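Local coordinates for protein probable porin (Pseudomonas aeruginosa, PDB 2Y0H) that probably acts as an outer-membrane porin of the OprD family, letting small solutes pass through the channel of a beta-barrel, at residues A8-R13 against Q36-R41; I110-L115 against P127-G132. One frame throughout, in Å; residues are numbered along the deposited sequence.

Interaction 1 (A8-R13 against Q36-R41); sequences AHLDLR and QGFVLR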
ATOM      1  N   ALA A   8     -10.168  21.068   7.961  1.00 40.26           N
ATOM      2  CA  ALA A   8      -9.503  20.274   8.977  1.00 39.20           C
ATOM      3  C   ALA A   8     -10.281  18.990   9.261  1.00 41.05           C
ATOM      4  O   ALA A   8     -11.512  18.995   9.334  1.00 38.13           O
ATOM      5  CB  ALA A   8      -9.304  21.089  10.246  1.00 36.90           C
ATOM      6  N   HIS A   9      -9.561  17.884   9.409  1.00 36.04           N
ATOM      7  CA  HIS A   9     -10.202  16.617   9.734  1.00 35.67           C
ATOM      8  C   HIS A   9      -9.409  15.879  10.785  1.00 34.36           C
ATOM      9  O   HIS A   9      -8.203  16.085  10.940  1.00 34.25           O
ATOM     10  CB  HIS A   9     -10.341  15.724   8.501  1.00 34.57           C
ATOM     11  CG  HIS A   9     -11.286  16.249   7.469  1.00 41.10           C
ATOM     12  ND1 HIS A   9     -10.961  17.285   6.620  1.00 42.48           N
ATOM     13  CD2 HIS A   9     -12.543  15.867   7.133  1.00 41.82           C
ATOM     14  CE1 HIS A   9     -11.977  17.523   5.811  1.00 46.62           C
ATOM     15  NE2 HIS A   9     -12.950  16.676   6.100  1.00 47.34           N
ATOM     16  N   LEU A  10     -10.097  15.016  11.511  1.00 33.54           N
ATOM     17  CA  LEU A  10      -9.439  14.127  12.440  1.00 33.45           C
ATOM     18  C   LEU A  10      -9.857  12.705  12.102  1.00 35.43           C
ATOM     19  O   LEU A  10     -11.041  12.352  12.191  1.00 35.53           O
ATOM     20  CB  LEU A  10      -9.784  14.485  13.888  1.00 36.70           C
ATOM     21  CG  LEU A  10      -9.238  13.551  14.974  1.00 34.60           C
ATOM     22  CD1 LEU A  10      -7.711  13.546  14.960  1.00 35.08           C
ATOM     23  CD2 LEU A  10      -9.770  13.950  16.347  1.00 35.34           C
ATOM     24  N   ASP A  11      -8.883  11.902  11.684  1.00 32.05           N
ATOM     25  CA  ASP A  11      -9.135  10.506  11.361  1.00 32.73           C
ATOM     26  C   ASP A  11      -8.893   9.661  12.604  1.00 32.78           C
ATOM     27  O   ASP A  11      -7.835   9.739  13.216  1.00 32.82           O
ATOM     28  CB  ASP A  11      -8.218  10.032  10.235  1.00 33.28           C
ATOM     29  CG  ASP A  11      -8.429  10.799   8.934  1.00 40.26           C
ATOM     30  OD1 ASP A  11      -9.582  11.161   8.614  1.00 38.96           O
ATOM     31  OD2 ASP A  11      -7.430  11.048   8.227  1.00 39.75           O
ATOM     32  N   LEU A  12      -9.872   8.849  12.973  1.00 30.33           N
ATOM     33  CA  LEU A  12      -9.755   8.022  14.157  1.00 31.42           C
ATOM     34  C   LEU A  12      -9.678   6.559  13.761  1.00 28.62           C
ATOM     35  O   LEU A  12     -10.481   6.089  12.955  1.00 30.50           O
ATOM     36  CB  LEU A  12     -10.963   8.242  15.082  1.00 28.22           C
ATOM     37  CG  LEU A  12     -11.145   9.607  15.760  1.00 37.53           C
ATOM     38  CD1 LEU A  12      -9.859  10.039  16.394  1.00 34.36           C
ATOM     39  CD2 LEU A  12     -11.618  10.681  14.799  1.00 41.46           C
ATOM     40  N   ARG A  13      -8.722   5.831  14.327  1.00 29.78           N
ATOM     41  CA  ARG A  13      -8.646   4.398  14.072  1.00 28.38           C
ATOM     42  C   ARG A  13      -8.488   3.596  15.343  1.00 29.38           C
ATOM     43  O   ARG A  13      -7.538   3.795  16.088  1.00 31.33           O
ATOM     44  CB  ARG A  13      -7.510   4.045  13.113  1.00 29.78           C
ATOM     45  CG  ARG A  13      -7.449   2.537  12.823  1.00 30.21           C
ATOM     46  CD  ARG A  13      -6.520   2.201  11.654  1.00 34.62           C
ATOM     47  NE  ARG A  13      -6.917   2.899  10.439  1.00 31.72           N
ATOM     48  CZ  ARG A  13      -6.134   3.035   9.381  1.00 34.61           C
ATOM     49  NH1 ARG A  13      -4.913   2.522   9.401  1.00 37.11           N
ATOM     50  NH2 ARG A  13      -6.567   3.685   8.312  1.00 33.51           N
ATOM     51  N   GLN A  36      -5.071   2.869  19.598  1.00 30.70           N
ATOM     52  CA  GLN A  36      -5.914   3.903  19.022  1.00 30.83           C
ATOM     53  C   GLN A  36      -5.061   4.926  18.284  1.00 35.66           C
ATOM     54  O   GLN A  36      -4.064   5.442  18.819  1.00 33.38           O
ATOM     55  CB  GLN A  36      -6.743   4.597  20.117  1.00 32.73           C
ATOM     56  CG  GLN A  36      -7.541   5.816  19.636  1.00 30.39           C
ATOM     57  CD  GLN A  36      -8.779   5.432  18.833  1.00 31.70           C
ATOM     58  OE1 GLN A  36      -9.409   4.406  19.103  1.00 33.66           O
ATOM     59  NE2 GLN A  36      -9.129   6.252  17.843  1.00 29.61           N
ATOM     60  N   GLY A  37      -5.463   5.222  17.055  1.00 29.94           N
ATOM     61  CA  GLY A  37      -4.740   6.161  16.233  1.00 28.47           C
ATOM     62  C   GLY A  37      -5.527   7.434  16.015  1.00 33.12           C
ATOM     63  O   GLY A  37      -6.764   7.425  15.951  1.00 29.79           O
ATOM     64  N   PHE A  38      -4.791   8.535  15.907  1.00 30.87           N
ATOM     65  CA  PHE A  38      -5.347   9.822  15.535  1.00 32.60           C
ATOM     66  C   PHE A  38      -4.484  10.390  14.411  1.00 32.38           C
ATOM     67  O   PHE A  38      -3.261  10.393  14.515  1.00 31.87           O
ATOM     68  CB  PHE A  38      -5.312  10.790  16.720  1.00 31.29           C
ATOM     69  CG  PHE A  38      -6.055  10.310  17.922  1.00 31.27           C
ATOM     70  CD1 PHE A  38      -7.421  10.537  18.044  1.00 31.56           C
ATOM     71  CD2 PHE A  38      -5.394   9.647  18.942  1.00 33.82           C
ATOM     72  CE1 PHE A  38      -8.120  10.111  19.170  1.00 34.89           C
ATOM     73  CE2 PHE A  38      -6.083   9.224  20.080  1.00 36.41           C
ATOM     74  CZ  PHE A  38      -7.451   9.455  20.188  1.00 36.61           C
ATOM     75  N   VAL A  39      -5.119  10.859  13.341  1.00 30.57           N
ATOM     76  CA  VAL A  39      -4.413  11.590  12.302  1.00 30.42           C
ATOM     77  C   VAL A  39      -5.149  12.889  12.054  1.00 29.77           C
ATOM     78  O   VAL A  39      -6.281  12.896  11.563  1.00 30.65           O
ATOM     79  CB  VAL A  39      -4.278  10.792  10.975  1.00 31.48           C
ATOM     80  CG1 VAL A  39      -3.568  11.636   9.906  1.00 26.15           C
ATOM     81  CG2 VAL A  39      -3.539   9.479  11.198  1.00 27.95           C
ATOM     82  N   LEU A  40      -4.500  13.982  12.433  1.00 27.61           N
ATOM     83  CA  LEU A  40      -5.042  15.308  12.278  1.00 29.61           C
ATOM     84  C   LEU A  40      -4.562  15.874  10.950  1.00 31.66           C
ATOM     85  O   LEU A  40      -3.362  16.028  10.726  1.00 35.13           O
ATOM     86  CB  LEU A  40      -4.585  16.196  13.441  1.00 33.57           C
ATOM     87  CG  LEU A  40      -4.928  17.679  13.348  1.00 37.38           C
ATOM     88  CD1 LEU A  40      -6.435  17.890  13.369  1.00 35.86           C
ATOM     89  CD2 LEU A  40      -4.261  18.456  14.475  1.00 41.60           C
ATOM     90  N   ARG A  41      -5.503  16.161  10.060  1.00 32.94           N
ATOM     91  CA  ARG A  41      -5.179  16.698   8.743  1.00 35.25           C
ATOM     92  C   ARG A  41      -5.672  18.136   8.608  1.00 36.33           C
ATOM     93  O   ARG A  41      -6.875  18.397   8.642  1.00 37.55           O
ATOM     94  CB  ARG A  41      -5.793  15.821   7.644  1.00 33.31           C
ATOM     95  CG  ARG A  41      -5.107  14.483   7.476  1.00 36.64           C
ATOM     96  CD  ARG A  41      -5.751  13.620   6.388  1.00 38.91           C
ATOM     97  NE  ARG A  41      -7.097  13.191   6.761  1.00 40.76           N
ATOM     98  CZ  ARG A  41      -8.214  13.639   6.194  1.00 41.19           C
ATOM     99  NH1 ARG A  41      -8.152  14.524   5.207  1.00 35.85           N
ATOM    100  NH2 ARG A  41      -9.395  13.193   6.606  1.00 37.92           N
TER

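Interaction 2 (I110-L115 against P127-G132); sequences ILMPQL and PQTFDG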
ATOM      1  N   ILE A 110       5.934  16.555   4.548  1.00 28.47           N
ATOM      2  CA  ILE A 110       5.410  15.232   4.853  1.00 27.22           C
ATOM      3  C   ILE A 110       4.520  14.719   3.711  1.00 27.65           C
ATOM      4  O   ILE A 110       3.712  15.453   3.153  1.00 26.28           O
ATOM      5  CB  ILE A 110       4.672  15.207   6.205  1.00 30.60           C
ATOM      6  CG1 ILE A 110       4.620  13.781   6.756  1.00 25.93           C
ATOM      7  CG2 ILE A 110       3.278  15.870   6.105  1.00 27.35           C
ATOM      8  CD1 ILE A 110       4.089  13.701   8.170  1.00 25.31           C
ATOM      9  N   LEU A 111       4.699  13.455   3.351  1.00 28.86           N
ATOM     10  CA  LEU A 111       3.991  12.884   2.218  1.00 29.49           C
ATOM     11  C   LEU A 111       3.523  11.481   2.524  1.00 30.35           C
ATOM     12  O   LEU A 111       4.135  10.766   3.327  1.00 28.14           O
ATOM     13  CB  LEU A 111       4.925  12.810   1.015  1.00 29.63           C
ATOM     14  CG  LEU A 111       5.535  14.115   0.520  1.00 29.37           C
ATOM     15  CD1 LEU A 111       6.579  13.809  -0.557  1.00 30.28           C
ATOM     16  CD2 LEU A 111       4.419  14.975  -0.035  1.00 27.39           C
ATOM     17  N   MET A 112       2.439  11.092   1.865  1.00 27.14           N
ATOM     18  CA  MET A 112       1.992   9.705   1.847  1.00 31.42           C
ATOM     19  C   MET A 112       1.862   9.247   0.409  1.00 28.32           C
ATOM     20  O   MET A 112       0.766   9.221  -0.126  1.00 30.08           O
ATOM     21  CB  MET A 112       0.641   9.569   2.549  1.00 28.92           C
ATOM     22  CG  MET A 112       0.722   9.798   4.026  1.00 30.39           C
ATOM     23  SD  MET A 112      -0.907   9.741   4.761  1.00 48.38           S
ATOM     24  CE  MET A 112      -0.650  10.734   6.219  1.00 35.27           C
ATOM     25  N   PRO A 113       2.992   8.905  -0.229  1.00 30.89           N
ATOM     26  CA  PRO A 113       2.973   8.427  -1.616  1.00 29.99           C
ATOM     27  C   PRO A 113       2.203   7.117  -1.745  1.00 28.79           C
ATOM     28  O   PRO A 113       2.312   6.254  -0.876  1.00 28.41           O
ATOM     29  CB  PRO A 113       4.455   8.146  -1.928  1.00 32.00           C
ATOM     30  CG  PRO A 113       5.231   8.682  -0.790  1.00 33.22           C
ATOM     31  CD  PRO A 113       4.328   8.815   0.383  1.00 27.24           C
ATOM     32  N   GLN A 114       1.460   6.966  -2.834  1.00 28.88           N
ATOM     33  CA  GLN A 114       0.790   5.711  -3.143  1.00 30.95           C
ATOM     34  C   GLN A 114       1.129   5.347  -4.579  1.00 30.99           C
ATOM     35  O   GLN A 114       0.271   5.396  -5.457  1.00 32.79           O
ATOM     36  CB  GLN A 114      -0.724   5.850  -2.969  1.00 29.80           C
ATOM     37  CG  GLN A 114      -1.139   6.141  -1.535  1.00 35.73           C
ATOM     38  CD  GLN A 114      -2.645   6.064  -1.345  1.00 39.24           C
ATOM     39  OE1 GLN A 114      -3.258   6.997  -0.842  1.00 42.52           O
ATOM     40  NE2 GLN A 114      -3.245   4.949  -1.753  1.00 40.27           N
ATOM     41  N   LEU A 115       2.393   4.992  -4.804  1.00 29.28           N
ATOM     42  CA  LEU A 115       2.929   4.785  -6.141  1.00 25.86           C
ATOM     43  C   LEU A 115       3.487   3.376  -6.274  1.00 27.71           C
ATOM     44  O   LEU A 115       3.843   2.745  -5.278  1.00 24.20           O
ATOM     45  CB  LEU A 115       4.030   5.806  -6.414  1.00 29.42           C
ATOM     46  CG  LEU A 115       3.592   7.259  -6.226  1.00 31.84           C
ATOM     47  CD1 LEU A 115       4.798   8.193  -6.226  1.00 31.82           C
ATOM     48  CD2 LEU A 115       2.577   7.648  -7.300  1.00 28.38           C
ATOM     49  N   PRO A 127      -0.773   5.601   9.325  1.00 29.94           N
ATOM     50  CA  PRO A 127      -0.107   5.539   8.025  1.00 30.69           C
ATOM     51  C   PRO A 127       1.382   5.769   8.178  1.00 30.11           C
ATOM     52  O   PRO A 127       1.806   6.591   8.990  1.00 26.74           O
ATOM     53  CB  PRO A 127      -0.726   6.708   7.260  1.00 32.19           C
ATOM     54  CG  PRO A 127      -1.124   7.681   8.338  1.00 31.93           C
ATOM     55  CD  PRO A 127      -1.557   6.837   9.502  1.00 27.43           C
ATOM     56  N   GLN A 128       2.168   5.029   7.406  1.00 29.84           N
ATOM     57  CA  GLN A 128       3.574   5.340   7.219  1.00 29.11           C
ATOM     58  C   GLN A 128       3.666   6.675   6.477  1.00 27.94           C
ATOM     59  O   GLN A 128       2.864   6.943   5.586  1.00 30.33           O
ATOM     60  CB  GLN A 128       4.226   4.242   6.380  1.00 26.46           C
ATOM     61  CG  GLN A 128       5.576   4.585   5.789  1.00 26.15           C
ATOM     62  CD  GLN A 128       6.121   3.453   4.897  1.00 29.56           C
ATOM     63  OE1 GLN A 128       5.362   2.769   4.210  1.00 33.11           O
ATOM     64  NE2 GLN A 128       7.430   3.251   4.927  1.00 30.24           N
ATOM     65  N   THR A 129       4.630   7.513   6.833  1.00 25.40           N
ATOM     66  CA  THR A 129       4.831   8.762   6.101  1.00 26.63           C
ATOM     67  C   THR A 129       6.259   8.869   5.601  1.00 27.61           C
ATOM     68  O   THR A 129       7.155   8.178   6.087  1.00 29.12           O
ATOM     69  CB  THR A 129       4.540  10.002   6.973  1.00 28.23           C
ATOM     70  OG1 THR A 129       5.462  10.042   8.064  1.00 25.60           O
ATOM     71  CG2 THR A 129       3.109   9.972   7.519  1.00 29.51           C
ATOM     72  N   PHE A 130       6.465   9.743   4.624  1.00 28.91           N
ATOM     73  CA  PHE A 130       7.797  10.031   4.106  1.00 29.69           C
ATOM     74  C   PHE A 130       7.982  11.552   4.142  1.00 30.48           C
ATOM     75  O   PHE A 130       7.001  12.297   4.084  1.00 29.08           O
ATOM     76  CB  PHE A 130       7.938   9.534   2.657  1.00 28.25           C
ATOM     77  CG  PHE A 130       7.992   8.030   2.514  1.00 27.83           C
ATOM     78  CD1 PHE A 130       6.824   7.272   2.498  1.00 26.02           C
ATOM     79  CD2 PHE A 130       9.212   7.379   2.375  1.00 28.52           C
ATOM     80  CE1 PHE A 130       6.877   5.902   2.382  1.00 26.44           C
ATOM     81  CE2 PHE A 130       9.267   6.001   2.243  1.00 33.83           C
ATOM     82  CZ  PHE A 130       8.096   5.260   2.247  1.00 29.18           C
ATOM     83  N   ASP A 131       9.225  12.016   4.248  1.00 28.87           N
ATOM     84  CA  ASP A 131       9.514  13.415   3.940  1.00 28.10           C
ATOM     85  C   ASP A 131      10.154  13.450   2.567  1.00 29.35           C
ATOM     86  O   ASP A 131      11.054  12.658   2.276  1.00 27.38           O
ATOM     87  CB  ASP A 131      10.456  14.053   4.957  1.00 30.45           C
ATOM     88  CG  ASP A 131       9.853  14.130   6.345  1.00 36.55           C
ATOM     89  OD1 ASP A 131       8.611  14.120   6.461  1.00 32.06           O
ATOM     90  OD2 ASP A 131      10.628  14.202   7.320  1.00 41.07           O
ATOM     91  N   GLY A 132       9.683  14.362   1.724  1.00 26.84           N
ATOM     92  CA  GLY A 132      10.248  14.525   0.404  1.00 28.07           C
ATOM     93  C   GLY A 132       9.648  15.667  -0.384  1.00 27.04           C
ATOM     94  O   GLY A 132       8.966  16.552   0.146  1.00 26.78           O
TER

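Interaction 1 (A8-R13 against Q36-R41)
The guanidinium of Arg41 presents its NE and NH2 edge to the carboxylate of Asp11, NE reaching OD2 at 2.6 Å and NH2 reaching OD1 at 2.9 Å. Both oxygens are met on their syn sides, and the carboxylate and guanidinium planes lie 16° apart. The bend at chi3 of Arg41 (-67°) folds the guanidinium back over the neighbouring strand, where CB of His9 covers one of its faces, 3.3 Å from NH2. Beneath this salt bridge runs the antiparallel ladder of the hairpin formed by strands 7-22 and 30-43, the first two strands of the closed beta-barrel. Its hydrogen-bonded pairs are His9-Arg41, Asp11-Val39 and Arg13-Gly37; Asp11 N donates almost straight to Val39 O (2.8 Å, 175°). On the opposite face, with Leu12, Leu10 CD1 sits at the edge of the Phe38 ring, and a bound C8E detergent touches Phe38 and Leu40, as expected of the membrane-facing outside of the barrel. On the salt-bridge face, Thr387 of strand 376-389 gives Asp11 OD1 a second hydrogen bond. Farther along, Arg13 NE bonds to Asn385, while NH1 makes a salt bridge with Asp122 and bonds to the carbonyl of Arg124.

Interaction 2 (I110-L115 against P127-G132)
Leu111 and Phe130 tie the two segments together through a reciprocal pair of backbone hydrogen bonds, Leu111 N to Phe130 O at 2.7 Å and Phe130 N to Leu111 O at 2.9 Å. The packing is close around this pair. Ile110 stands opposite Asp131 in the adjoining non-hydrogen-bonded pair, and its CG1, anti to the backbone N (chi1 -158°), is carried against CB of Thr129 at 3.8 Å. Leu111 reaches the other way, laying CD1 3.6 Å from the carbonyl carbon of Gly132. Pro113 CD comes within 3.6 Å of Phe130 CD1, and separately the Leu111 carbonyl oxygen lies at the edge of that ring. Ile110, Leu111, Thr129 and Phe130 are all buried, and Leu150 and Ser153 of strand 143-154 add to the packing around the Phe130 ring.

Contacts thin out toward Pro127. Met112, extended beyond CG, stretches along the edge of the contact until its terminal CE meets Pro127 CG at 3.7 Å, with Thr129 CG2 slightly farther off; both Met112 and Pro127 remain partly exposed. At the other end Asp131, partly exposed too, directs OD2 into a salt bridge with Arg154. The chain turns a corner at Ile110, departing from the barrel wall, and strand 129-137 rejoins it, consistent with the inward-folded constriction loop of porins.

Interaction 1 holds together the N-terminal hairpin of the barrel, whereas interaction 2 pins both ends of the excursion that begins near Ile110 and returns at strand 129-137. Their centres are 16 Å apart, yet they touch: Val39 CG2 packs 3.7 Å from Pro127 CD, on the same side of the hairpin as the Asp11-Arg41 salt bridge. Arg13 adds a polar tie, since its partners Asp122 and Arg124 belong to the connection between 110-115 and 127-132. Thr58 of strand 51-64 lies between, touched by Val39, Ile110 and Met112. A bound C8E lies about 4 Å from the side chain of Leu40, and a C8E lies about 7 Å from that of Asp131.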